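Local coordinates for alpha-acetolactate decarboxylase (Bacillus subtilis subsp. subtilis str. 168, PDB 5XNE), which catalyses the decarboxylation of (2S)-2-acetolactate to (R)-acetoin and carbon dioxide, a step on the route from pyruvate to (R,R)-butane-2,3-diol, at the interface of chains A and B. Sequence-based numbering; all coordinates share one arbitrary frame. Chains: chain A/B, Alpha-acetolactate decarboxylase.

The interface of chains A and B. Residues chain A 107-109, 163, 202-203; chain B 209-210, 215.
In chain A, the loop of A:Asn107 and A:Leu108, the start of strand 109-115, the 3-10 helix 162-164 and the loop residue A:Met203, between strands 195-202 and 204-208, meet the loop of B:Leu209 and helix 213-217 of chain B. The patch belongs to a two-fold symmetric interface; the structure alone does not show whether this dimer is the biological one. B:Leu209 is the main apolar plug. B:Leu209 N donates to A:Met203 O at 2.8 Å, a nearly straight bond (170° at H). B:Leu209 CD1 lies 3.6 Å from A:Leu108 CD2, the two side chains running past each other in opposite directions. B:Leu209 CD1 also meets the edge of the A:Phe109 ring, in its plane, 3.9 Å from A:Phe109 CD1. A:Tyr163 comes from the opposite direction, its phenol oxygen against both methyls of B:Leu209. A:Tyr163 OH donates to A:Asn107 O at 2.8 Å, from above the carbonyl plane, and ties the loop to the 3-10 helix. A:Asn107 ND2 donates a hydrogen bond to B:Phe215 O at 2.8 Å, nearly in line with the C=O (165°), the oxygen close to the side-chain amide plane. A leucine in place of A:Asn107 would probably leave the carbonyl of B:Phe215 without this amide donor. B:Pro210 CD covers one face of the B:Phe215 ring, and A:Leu108 CD2 sits at its edge. With CG anti to the backbone N (chi1 -180°), B:Phe215 points its ring at A:Asn107, B:Phe215 CE2 lying 3.7 Å from A:Asn107 CB.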
# COMPACT_ATOMS: atom_id res chain seq x y z
N ASN A 107 8.46 -7.70 -7.49
CA ASN A 107 7.32 -7.58 -6.59
C ASN A 107 7.70 -7.16 -5.17
O ASN A 107 6.85 -7.16 -4.28
CB ASN A 107 6.56 -8.91 -6.56
CG ASN A 107 6.16 -9.37 -7.93
OD1 ASN A 107 5.83 -8.55 -8.80
ND2 ASN A 107 6.18 -10.68 -8.15
N LEU A 108 8.97 -6.83 -4.97
CA LEU A 108 9.47 -6.38 -3.67
C LEU A 108 9.86 -4.92 -3.71
O LEU A 108 9.91 -4.32 -4.76
CB LEU A 108 10.66 -7.23 -3.21
CG LEU A 108 10.40 -8.74 -3.20
CD1 LEU A 108 11.69 -9.46 -2.79
CD2 LEU A 108 9.25 -9.09 -2.27
N PHE A 109 10.13 -4.35 -2.54
CA PHE A 109 10.60 -2.96 -2.42
C PHE A 109 12.12 -2.94 -2.29
O PHE A 109 12.68 -3.79 -1.60
CB PHE A 109 9.97 -2.28 -1.21
CG PHE A 109 8.48 -2.05 -1.33
CD1 PHE A 109 7.58 -3.09 -1.11
CD2 PHE A 109 7.98 -0.80 -1.67
CE1 PHE A 109 6.20 -2.87 -1.23
CE2 PHE A 109 6.60 -0.58 -1.78
CZ PHE A 109 5.73 -1.61 -1.56
N TYR A 163 2.03 -2.54 -7.92
CA TYR A 163 0.82 -2.56 -7.08
C TYR A 163 0.77 -1.43 -6.05
O TYR A 163 -0.29 -1.14 -5.50
CB TYR A 163 0.66 -3.93 -6.39
CG TYR A 163 1.80 -4.36 -5.51
CD1 TYR A 163 2.05 -3.74 -4.28
CD2 TYR A 163 2.61 -5.43 -5.88
CE1 TYR A 163 3.10 -4.14 -3.47
CE2 TYR A 163 3.66 -5.85 -5.06
CZ TYR A 163 3.89 -5.21 -3.86
OH TYR A 163 4.93 -5.60 -3.06
N LYS A 202 13.58 -4.91 0.83
CA LYS A 202 12.64 -4.83 1.96
C LYS A 202 11.35 -5.62 1.69
O LYS A 202 10.80 -5.56 0.58
CB LYS A 202 12.30 -3.36 2.27
CG LYS A 202 13.52 -2.46 2.54
CD LYS A 202 14.36 -2.94 3.71
CE LYS A 202 15.68 -2.14 3.82
NZ LYS A 202 16.51 -2.56 4.97
N MET A 203 10.89 -6.35 2.71
CA MET A 203 9.71 -7.22 2.59
C MET A 203 8.44 -6.62 3.17
O MET A 203 7.40 -7.27 3.16
CB MET A 203 9.95 -8.56 3.29
CG MET A 203 11.17 -9.31 2.83
SD MET A 203 11.04 -9.72 1.09
CE MET A 203 9.89 -11.12 1.13
N LEU B 209 5.11 -8.85 2.66
CA LEU B 209 5.23 -9.69 1.46
C LEU B 209 5.78 -11.07 1.83
O LEU B 209 6.67 -11.18 2.66
CB LEU B 209 6.15 -9.02 0.44
CG LEU B 209 5.75 -7.56 0.14
CD1 LEU B 209 6.79 -6.88 -0.75
CD2 LEU B 209 4.36 -7.57 -0.47
N PRO B 210 5.24 -12.12 1.20
CA PRO B 210 5.70 -13.47 1.53
C PRO B 210 7.09 -13.77 1.00
O PRO B 210 7.48 -13.26 -0.05
CB PRO B 210 4.67 -14.38 0.87
CG PRO B 210 4.08 -13.57 -0.23
CD PRO B 210 4.18 -12.11 0.17
N PHE B 215 5.63 -16.05 -4.95
CA PHE B 215 5.35 -14.63 -4.94
C PHE B 215 6.45 -13.87 -5.67
O PHE B 215 6.16 -12.96 -6.45
CB PHE B 215 5.22 -14.09 -3.51
CG PHE B 215 4.93 -12.62 -3.47
CD1 PHE B 215 3.63 -12.16 -3.67
CD2 PHE B 215 5.95 -11.70 -3.28
CE1 PHE B 215 3.36 -10.79 -3.66
CE2 PHE B 215 5.68 -10.32 -3.28
CZ PHE B 215 4.38 -9.88 -3.47